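Local coordinates for protein class D beta-lactamase (Fusobacterium nucleatum subsp. polymorphum, PDB 4IED) that probably hydrolyses the amide bond of beta-lactam antibiotics such as penicillins, giving substituted beta-amino acids, and so takes part in antibiotic resistance, at residues G26-Y34 with D42-N50; Q157-Q166 with V212-S223. All coordinates share one frame; numbering follows the deposited sequence.

Contact 1. Residues G26-Y34 with D42-N50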
loop_
_atom_site.group_PDB
_atom_site.type_symbol
_atom_site.label_atom_id
_atom_site.label_comp_id
_atom_site.label_asym_id
_atom_site.label_seq_id
_atom_site.Cartn_x
_atom_site.Cartn_y
_atom_site.Cartn_z
ATOM N N GLY A 26 3.186 1.035 -23.035
ATOM C CA GLY A 26 2.123 1.935 -23.457
ATOM C C GLY A 26 1.170 2.308 -22.328
ATOM O O GLY A 26 -0.047 2.430 -22.540
ATOM N N LEU A 27 1.699 2.480 -21.122
ATOM C CA LEU A 27 0.867 2.736 -19.912
ATOM C C LEU A 27 1.018 4.137 -19.424
ATOM O O LEU A 27 2.073 4.793 -19.680
ATOM C CB LEU A 27 1.249 1.750 -18.843
ATOM C CG LEU A 27 0.988 0.287 -19.155
ATOM C CD1 LEU A 27 1.755 -0.558 -18.188
ATOM C CD2 LEU A 27 -0.463 -0.071 -19.085
ATOM N N ASN A 28 -0.076 4.662 -18.871
ATOM C CA ASN A 28 -0.116 5.957 -18.238
ATOM C C ASN A 28 -0.040 5.760 -16.738
ATOM O O ASN A 28 -0.780 4.980 -16.166
ATOM C CB ASN A 28 -1.384 6.681 -18.583
ATOM C CG ASN A 28 -1.495 6.966 -20.048
ATOM O OD1 ASN A 28 -2.597 6.902 -20.605
ATOM N ND2 ASN A 28 -0.369 7.261 -20.701
ATOM N N GLY A 29 0.914 6.439 -16.104
ATOM C CA GLY A 29 1.025 6.350 -14.653
ATOM C C GLY A 29 2.236 7.108 -14.161
ATOM O O GLY A 29 2.779 7.970 -14.809
ATOM N N THR A 30 2.616 6.776 -12.910
ATOM C CA THR A 30 3.735 7.373 -12.290
ATOM C C THR A 30 4.457 6.306 -11.443
ATOM O O THR A 30 3.852 5.300 -11.010
ATOM C CB THR A 30 3.262 8.513 -11.321
ATOM O OG1 THR A 30 4.428 9.196 -10.785
ATOM C CG2 THR A 30 2.365 8.018 -10.141
ATOM N N PHE A 31 5.748 6.561 -11.163
ATOM C CA PHE A 31 6.524 5.637 -10.343
ATOM C C PHE A 31 7.590 6.452 -9.608
ATOM O O PHE A 31 8.259 7.286 -10.186
ATOM C CB PHE A 31 7.150 4.643 -11.320
ATOM C CG PHE A 31 7.917 3.423 -10.711
ATOM C CD1 PHE A 31 7.845 3.057 -9.408
ATOM C CD2 PHE A 31 8.786 2.696 -11.562
ATOM C CE1 PHE A 31 8.542 1.951 -8.964
ATOM C CE2 PHE A 31 9.549 1.618 -11.080
ATOM C CZ PHE A 31 9.390 1.310 -9.802
ATOM N N VAL A 32 7.656 6.274 -8.287
ATOM C CA VAL A 32 8.659 6.897 -7.443
ATOM C C VAL A 32 9.370 5.849 -6.662
ATOM O O VAL A 32 8.744 5.014 -6.071
ATOM C CB VAL A 32 7.963 7.872 -6.452
ATOM C CG1 VAL A 32 8.967 8.589 -5.602
ATOM C CG2 VAL A 32 7.136 8.863 -7.244
ATOM N N VAL A 33 10.692 5.978 -6.647
ATOM C CA VAL A 33 11.538 5.174 -5.787
ATOM C C VAL A 33 12.427 6.125 -4.977
ATOM O O VAL A 33 13.097 6.957 -5.547
ATOM C CB VAL A 33 12.387 4.160 -6.535
ATOM C CG1 VAL A 33 13.383 3.451 -5.565
ATOM C CG2 VAL A 33 11.520 3.183 -7.336
ATOM N N TYR A 34 12.444 5.949 -3.644
ATOM C CA TYR A 34 13.330 6.699 -2.717
ATOM C C TYR A 34 14.435 5.753 -2.304
ATOM O O TYR A 34 14.156 4.658 -1.764
ATOM C CB TYR A 34 12.616 7.251 -1.515
ATOM C CG TYR A 34 13.526 7.963 -0.503
ATOM C CD1 TYR A 34 14.144 9.146 -0.839
ATOM C CD2 TYR A 34 13.815 7.394 0.748
ATOM C CE1 TYR A 34 15.010 9.774 0.056
ATOM C CE2 TYR A 34 14.630 8.013 1.645
ATOM C CZ TYR A 34 15.181 9.216 1.327
ATOM O OH TYR A 34 16.053 9.864 2.170
ATOM N N ASP A 42 14.072 8.652 -7.597
ATOM C CA ASP A 42 14.038 8.369 -9.012
ATOM C C ASP A 42 12.587 8.293 -9.396
ATOM O O ASP A 42 11.812 7.634 -8.694
ATOM C CB ASP A 42 14.789 7.063 -9.362
ATOM C CG ASP A 42 16.305 7.273 -9.393
ATOM O OD1 ASP A 42 16.929 7.167 -8.315
ATOM O OD2 ASP A 42 16.817 7.589 -10.519
ATOM N N TYR A 43 12.199 8.931 -10.494
ATOM C CA TYR A 43 10.765 8.983 -10.778
ATOM C C TYR A 43 10.459 8.979 -12.290
ATOM O O TYR A 43 11.315 9.310 -13.085
ATOM C CB TYR A 43 10.102 10.190 -10.120
ATOM C CG TYR A 43 10.548 11.505 -10.760
ATOM C CD1 TYR A 43 9.970 11.940 -11.936
ATOM C CD2 TYR A 43 11.603 12.207 -10.272
ATOM C CE1 TYR A 43 10.359 13.129 -12.558
ATOM C CE2 TYR A 43 12.019 13.357 -10.880
ATOM C CZ TYR A 43 11.431 13.775 -12.059
ATOM O OH TYR A 43 11.870 14.956 -12.689
ATOM N N TYR A 44 9.191 8.694 -12.596
ATOM C CA TYR A 44 8.566 8.868 -13.922
ATOM C C TYR A 44 7.262 9.610 -13.650
ATOM O O TYR A 44 6.493 9.192 -12.788
ATOM C CB TYR A 44 8.307 7.540 -14.559
ATOM C CG TYR A 44 7.566 7.707 -15.869
ATOM C CD1 TYR A 44 8.192 8.241 -16.982
ATOM C CD2 TYR A 44 6.203 7.478 -15.953
ATOM C CE1 TYR A 44 7.485 8.381 -18.182
ATOM C CE2 TYR A 44 5.508 7.629 -17.120
ATOM C CZ TYR A 44 6.158 8.060 -18.226
ATOM O OH TYR A 44 5.501 8.230 -19.433
ATOM N N ASN A 45 7.047 10.692 -14.397
ATOM C CA ASN A 45 5.839 11.527 -14.342
ATOM C C ASN A 45 5.696 12.256 -13.028
ATOM O O ASN A 45 4.907 11.872 -12.199
ATOM C CB ASN A 45 4.636 10.689 -14.686
ATOM C CG ASN A 45 3.437 11.513 -15.048
ATOM O OD1 ASN A 45 3.401 12.744 -14.769
ATOM N ND2 ASN A 45 2.446 10.899 -15.623
ATOM N N LEU A 46 6.529 13.276 -12.858
ATOM C CA LEU A 46 6.523 14.071 -11.614
ATOM C C LEU A 46 5.217 14.692 -11.162
ATOM O O LEU A 46 4.818 14.607 -10.007
ATOM C CB LEU A 46 7.599 15.177 -11.669
ATOM C CG LEU A 46 7.914 15.836 -10.280
ATOM C CD1 LEU A 46 8.372 14.837 -9.272
ATOM C CD2 LEU A 46 8.947 16.924 -10.406
ATOM N N ASP A 47 4.489 15.226 -12.095
ATOM C CA ASP A 47 3.223 15.851 -11.759
ATOM C C ASP A 47 2.228 14.821 -11.281
ATOM O O ASP A 47 1.547 15.026 -10.227
ATOM C CB ASP A 47 2.623 16.598 -12.939
ATOM C CG ASP A 47 3.292 17.941 -13.201
ATOM O OD1 ASP A 47 4.162 18.408 -12.402
ATOM O OD2 ASP A 47 2.966 18.488 -14.269
ATOM N N ARG A 48 2.197 13.652 -11.960
ATOM C CA ARG A 48 1.311 12.621 -11.388
ATOM C C ARG A 48 1.880 12.008 -10.098
ATOM O O ARG A 48 1.098 11.592 -9.272
ATOM C CB ARG A 48 1.042 11.566 -12.468
ATOM C CG ARG A 48 0.084 10.497 -12.012
ATOM C CD ARG A 48 -0.300 9.594 -13.142
ATOM N NE ARG A 48 -1.078 8.448 -12.644
ATOM C CZ ARG A 48 -2.081 7.844 -13.302
ATOM N NH1 ARG A 48 -2.505 8.223 -14.476
ATOM N NH2 ARG A 48 -2.617 6.784 -12.704
ATOM N N ALA A 49 3.174 11.973 -9.926
ATOM C CA ALA A 49 3.749 11.492 -8.647
ATOM C C ALA A 49 3.260 12.303 -7.493
ATOM O O ALA A 49 3.073 11.765 -6.435
ATOM C CB ALA A 49 5.241 11.533 -8.695
ATOM N N ASN A 50 2.926 13.576 -7.738
ATOM C CA ASN A 50 2.386 14.463 -6.642
ATOM C C ASN A 50 0.860 14.531 -6.670
ATOM O O ASN A 50 0.259 15.303 -5.844
ATOM C CB ASN A 50 2.993 15.834 -6.795
ATOM C CG ASN A 50 4.441 15.851 -6.472
ATOM O OD1 ASN A 50 5.302 16.308 -7.247
ATOM N ND2 ASN A 50 4.732 15.364 -5.304
HETATM O O HOH W 1 3.055 7.270 -19.846
HETATM O O HOH W 2 1.629 8.905 -17.975
HETATM O O HOH W 3 15.877 6.097 -6.159
#
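Tyr-44 O is gripped by Phe-31 N in a hydrogen bond of 3.2 Å, in the carbonyl plane and on a lone pair. Strands 29-35 and 40-44 form an antiparallel beta hairpin at the edge of the central sheet. Thr-30 OG1 is also close and sits between two carbonyl oxygens, 2.9 Å from Tyr-44 O and 3.1 Å from Asn-45 O. The hydroxyl reaches both because OG1 stands anti to the backbone N (chi1 -175°). Phe-31 with Tyr-44 and Val-33 with Asp-42 are hydrogen-bonded pairs; Val-32 with Tyr-43 between them is a non-hydrogen-bonded pair. A water bridges Val-33 O and Asp-42 OD1, while Asp-42 OD2 is hydrogen-bonded to Asn-15.

Past the strand, Asn-45 is the N-cap of helix 46-49. Its OD1 accepts from Arg-48 N, and its ND2 donates to Gly-29 O from above the carbonyl plane at 3.1 Å. The extended Arg-48 chain runs over the other strand, and Gly-29 CA sits 3.6 Å above one guanidinium face. Arg-48 NE is hydrogen-bonded to Asn-227, and NH1 makes a salt bridge to Asp-229. On the sheet face bearing Val-32, Ala-49 CB packs against Val-32 CG2 at 3.6 Å. At the far end of the Tyr-44 ring, a water lies in the ring plane and bridges Tyr-44 OH to Leu-27 O, 2.7 Å from each oxygen.

Contact 2. Residues Q157-Q166 with V212-S223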
loop_
_atom_site.group_PDB
_atom_site.type_symbol
_atom_site.label_atom_id
_atom_site.label_comp_id
_atom_site.label_asym_id
_atom_site.label_seq_id
_atom_site.Cartn_x
_atom_site.Cartn_y
_atom_site.Cartn_z
ATOM N N GLN A 157 2.948 8.353 -0.373
ATOM C CA GLN A 157 3.049 6.931 0.032
ATOM C C GLN A 157 4.533 6.616 0.295
ATOM O O GLN A 157 4.861 5.977 1.324
ATOM C CB GLN A 157 2.536 6.013 -1.027
ATOM C CG GLN A 157 1.033 6.121 -1.309
ATOM C CD GLN A 157 0.224 4.940 -0.894
ATOM O OE1 GLN A 157 -0.851 4.589 -1.593
ATOM N NE2 GLN A 157 0.572 4.296 0.133
ATOM N N VAL A 158 5.439 6.984 -0.588
ATOM C CA VAL A 158 6.869 6.694 -0.447
ATOM C C VAL A 158 7.398 7.288 0.836
ATOM O O VAL A 158 8.197 6.655 1.531
ATOM C CB VAL A 158 7.610 7.173 -1.711
ATOM C CG1 VAL A 158 9.135 7.123 -1.448
ATOM C CG2 VAL A 158 7.256 6.296 -2.882
ATOM N N LYS A 159 7.013 8.528 1.149
ATOM C CA LYS A 159 7.498 9.153 2.394
ATOM C C LYS A 159 7.085 8.355 3.611
ATOM O O LYS A 159 7.896 8.070 4.517
ATOM C CB LYS A 159 7.066 10.618 2.457
ATOM C CG LYS A 159 7.756 11.536 1.447
ATOM C CD LYS A 159 7.493 13.024 1.548
ATOM C CE LYS A 159 8.122 13.805 0.349
ATOM N NZ LYS A 159 7.625 15.248 0.223
ATOM N N LEU A 160 5.832 7.900 3.641
ATOM C CA LEU A 160 5.339 7.117 4.731
ATOM C C LEU A 160 6.040 5.766 4.850
ATOM O O LEU A 160 6.368 5.265 5.949
ATOM C CB LEU A 160 3.855 6.870 4.676
ATOM C CG LEU A 160 2.930 7.974 5.084
ATOM C CD1 LEU A 160 1.511 7.663 4.590
ATOM C CD2 LEU A 160 2.983 8.219 6.553
ATOM N N LEU A 161 6.294 5.146 3.711
ATOM C CA LEU A 161 6.858 3.785 3.677
ATOM C C LEU A 161 8.335 3.847 4.067
ATOM O O LEU A 161 8.817 2.944 4.723
ATOM C CB LEU A 161 6.664 3.185 2.293
ATOM C CG LEU A 161 5.225 2.811 2.051
ATOM C CD1 LEU A 161 4.968 2.613 0.547
ATOM C CD2 LEU A 161 4.694 1.569 2.811
ATOM N N ASN A 162 9.037 4.891 3.652
ATOM C CA ASN A 162 10.416 5.093 4.098
ATOM C C ASN A 162 10.490 5.124 5.626
ATOM O O ASN A 162 11.356 4.503 6.269
ATOM C CB ASN A 162 11.008 6.344 3.475
ATOM C CG ASN A 162 12.406 6.600 4.049
ATOM O OD1 ASN A 162 13.308 5.803 3.922
ATOM N ND2 ASN A 162 12.516 7.671 4.659
ATOM N N LEU A 163 9.578 5.824 6.230
ATOM C CA LEU A 163 9.515 5.886 7.715
ATOM C C LEU A 163 9.091 4.523 8.359
ATOM O O LEU A 163 9.689 4.059 9.342
ATOM C CB LEU A 163 8.619 7.014 8.183
ATOM C CG LEU A 163 9.094 8.398 7.804
ATOM C CD1 LEU A 163 7.951 9.424 8.043
ATOM C CD2 LEU A 163 10.379 8.751 8.472
ATOM N N LEU A 164 8.028 3.941 7.842
ATOM C CA LEU A 164 7.565 2.651 8.348
ATOM C C LEU A 164 8.686 1.601 8.328
ATOM O O LEU A 164 8.879 0.860 9.283
ATOM C CB LEU A 164 6.381 2.116 7.488
ATOM C CG LEU A 164 5.813 0.754 7.928
ATOM C CD1 LEU A 164 5.376 0.680 9.416
ATOM C CD2 LEU A 164 4.676 0.318 7.024
ATOM N N SER A 165 9.430 1.541 7.233
ATOM C CA SER A 165 10.460 0.498 6.993
ATOM C C SER A 165 11.589 0.598 8.065
ATOM O O SER A 165 12.260 -0.335 8.325
ATOM C CB SER A 165 11.080 0.660 5.608
ATOM O OG SER A 165 11.872 1.815 5.530
ATOM N N GLN A 166 11.737 1.797 8.640
ATOM C CA GLN A 166 12.720 2.059 9.721
ATOM C C GLN A 166 12.080 2.212 11.120
ATOM O O GLN A 166 12.764 2.634 12.085
ATOM C CB GLN A 166 13.382 3.355 9.334
ATOM C CG GLN A 166 14.164 3.330 8.014
ATOM C CD GLN A 166 14.734 4.698 7.717
ATOM O OE1 GLN A 166 14.165 5.586 7.050
ATOM N NE2 GLN A 166 15.832 4.951 8.400
ATOM N N VAL A 212 2.617 -0.529 -3.818
ATOM C CA VAL A 212 3.499 0.276 -2.926
ATOM C C VAL A 212 4.220 -0.653 -1.972
ATOM O O VAL A 212 3.735 -1.692 -1.638
ATOM C CB VAL A 212 2.753 1.406 -2.170
ATOM C CG1 VAL A 212 1.824 2.190 -3.133
ATOM C CG2 VAL A 212 1.966 0.878 -1.021
ATOM N N GLY A 213 5.410 -0.193 -1.550
ATOM C CA GLY A 213 6.177 -1.051 -0.612
ATOM C C GLY A 213 7.594 -0.535 -0.448
ATOM O O GLY A 213 7.907 0.619 -0.654
ATOM N N TRP A 214 8.457 -1.458 -0.104
ATOM C CA TRP A 214 9.860 -1.210 -0.038
ATOM C C TRP A 214 10.654 -2.510 -0.143
ATOM O O TRP A 214 10.144 -3.594 0.041
ATOM C CB TRP A 214 10.270 -0.484 1.281
ATOM C CG TRP A 214 10.134 -1.369 2.520
ATOM C CD1 TRP A 214 11.159 -2.036 3.150
ATOM C CD2 TRP A 214 8.964 -1.514 3.352
ATOM N NE1 TRP A 214 10.654 -2.638 4.278
ATOM C CE2 TRP A 214 9.305 -2.405 4.394
ATOM C CE3 TRP A 214 7.654 -1.125 3.226
ATOM C CZ2 TRP A 214 8.382 -2.784 5.365
ATOM C CZ3 TRP A 214 6.754 -1.481 4.183
ATOM C CH2 TRP A 214 7.075 -2.361 5.199
ATOM N N ILE A 215 11.961 -2.327 -0.402
ATOM C CA ILE A 215 12.943 -3.426 -0.520
ATOM C C ILE A 215 14.100 -3.016 0.389
ATOM O O ILE A 215 14.719 -1.966 0.222
ATOM C CB ILE A 215 13.463 -3.674 -1.933
ATOM C CG1 ILE A 215 12.340 -4.080 -2.821
ATOM C CG2 ILE A 215 14.467 -4.823 -1.917
ATOM C CD1 ILE A 215 12.733 -4.248 -4.265
ATOM N N GLU A 216 14.391 -3.915 1.350
ATOM C CA GLU A 216 15.568 -3.750 2.230
ATOM C C GLU A 216 16.660 -4.691 1.737
ATOM O O GLU A 216 16.423 -5.910 1.555
ATOM C CB GLU A 216 15.240 -3.965 3.712
ATOM C CG GLU A 216 16.479 -3.674 4.541
ATOM C CD GLU A 216 16.250 -3.270 5.990
ATOM O OE1 GLU A 216 17.258 -2.953 6.672
ATOM O OE2 GLU A 216 15.135 -3.191 6.508
ATOM N N THR A 217 17.852 -4.163 1.605
ATOM C CA THR A 217 19.057 -4.914 1.273
ATOM C C THR A 217 20.034 -4.831 2.441
ATOM O O THR A 217 19.633 -4.350 3.481
ATOM C CB THR A 217 19.660 -4.384 0.007
ATOM O OG1 THR A 217 20.143 -3.045 0.245
ATOM C CG2 THR A 217 18.655 -4.339 -1.159
ATOM N N SER A 218 21.235 -5.396 2.280
ATOM C CA SER A 218 22.157 -5.424 3.390
ATOM C C SER A 218 22.530 -4.039 3.861
ATOM O O SER A 218 22.947 -3.867 5.021
ATOM C CB SER A 218 23.438 -6.224 2.990
ATOM O OG SER A 218 24.127 -5.519 1.973
ATOM N N ASP A 219 22.448 -3.029 3.000
ATOM C CA ASP A 219 22.835 -1.691 3.387
ATOM C C ASP A 219 22.011 -0.551 2.834
ATOM O O ASP A 219 22.395 0.598 2.950
ATOM C CB ASP A 219 24.292 -1.355 3.162
ATOM C CG ASP A 219 24.631 -1.257 1.686
ATOM O OD1 ASP A 219 23.727 -1.599 0.849
ATOM O OD2 ASP A 219 25.729 -0.873 1.337
ATOM N N ASN A 220 20.811 -0.838 2.341
ATOM C CA ASN A 220 19.934 0.187 1.862
ATOM C C ASN A 220 18.464 -0.229 1.973
ATOM O O ASN A 220 18.124 -1.367 2.300
ATOM C CB ASN A 220 20.290 0.478 0.386
ATOM C CG ASN A 220 19.935 1.878 -0.065
ATOM O OD1 ASN A 220 19.244 2.612 0.640
ATOM N ND2 ASN A 220 20.475 2.283 -1.256
ATOM N N ILE A 221 17.605 0.770 1.813
ATOM C CA ILE A 221 16.120 0.574 1.754
ATOM C C ILE A 221 15.615 1.436 0.633
ATOM O O ILE A 221 15.862 2.624 0.584
ATOM C CB ILE A 221 15.369 1.009 3.028
ATOM C CG1 ILE A 221 15.964 0.302 4.233
ATOM C CG2 ILE A 221 13.910 0.723 2.883
ATOM C CD1 ILE A 221 15.415 0.727 5.572
ATOM N N TYR A 222 14.890 0.782 -0.314
ATOM C CA TYR A 222 14.272 1.447 -1.470
ATOM C C TYR A 222 12.798 1.438 -1.278
ATOM O O TYR A 222 12.183 0.379 -1.343
ATOM C CB TYR A 222 14.651 0.731 -2.779
ATOM C CG TYR A 222 16.126 0.562 -2.999
ATOM C CD1 TYR A 222 16.771 -0.545 -2.431
ATOM C CD2 TYR A 222 16.869 1.438 -3.808
ATOM C CE1 TYR A 222 18.111 -0.787 -2.595
ATOM C CE2 TYR A 222 18.257 1.220 -3.877
ATOM C CZ TYR A 222 18.854 0.124 -3.291
ATOM O OH TYR A 222 20.273 -0.110 -3.390
ATOM N N SER A 223 12.207 2.613 -1.004
ATOM C CA SER A 223 10.765 2.671 -0.800
ATOM C C SER A 223 10.142 3.087 -2.139
ATOM O O SER A 223 10.715 3.879 -2.892
ATOM C CB SER A 223 10.421 3.715 0.218
ATOM O OG SER A 223 10.875 3.252 1.514
HETATM O O HOH W 4 14.749 -1.542 8.604
#
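Ser-165 CB sits over the face of the Trp-214 indole. It makes a CH-pi contact, 3.5 Å from the centroid of the five-membered ring and 6° off the ring normal. Leu-161 CD2 meets the edge of the same indole, 3.9 Å from Trp-214 CZ3. The Leu-164 side chain crosses that of Trp-214 at about a right angle, with CD2 near CZ3 and CH2. The other branch of Leu-161 reaches back along the strand, with CD1 3.7 Å from Val-212 CB. The side chains of Gln-157 and Val-212 also cross at about a right angle, and Gln-157 OE1 is hydrogen-bonded to Ser-58 OG. On the neighbouring strand, Ile-221 CG2 lies 3.5 Å from Ser-165 OG. Ser-223 OG packs close to the helix, 3.2 Å from Asn-162 CA.

Further bonds position this shell. Ser-165 OG turns back between its own N and carbonyl carbon (chi1 69°) and donates to Asn-162 O at 2.8 Å. A water joins Ser-165 O to Glu-216 OE2, and Lys-180 NZ makes a hydrogen bond with Ser-165 O. His-194 stacks with Trp-214 from the next strand. The side chain of Glu-216 comes within about 4 Å of a bound magnesium ion. The whole is a helix laid on an antiparallel hairpin, part of the helix-on-sheet core of the penicillin-binding transpeptidase and beta-lactamase fold.

From the N terminus, contact 1 comes first. It closes a short hairpin connection, with seven residues between the segments, among them Asp-35 and Asn-38 of a magnesium site known for this protein. Contact 2 opens later and closes a longer loop of 45 residues, so the two are in series and neither encloses the other. The centres of contact 1 and contact 2 are about 17 Å apart. They meet because strands 29-35 and 221-229 are neighbours in one sheet, where Tyr-34 N probably bonds to Ser-223 O at 2.8 Å. Val-158 of helix 154-165 packs on Val-32 and Tyr-34. The edge hairpin of contact 1 is thus tied to the helix and the inner strands of contact 2.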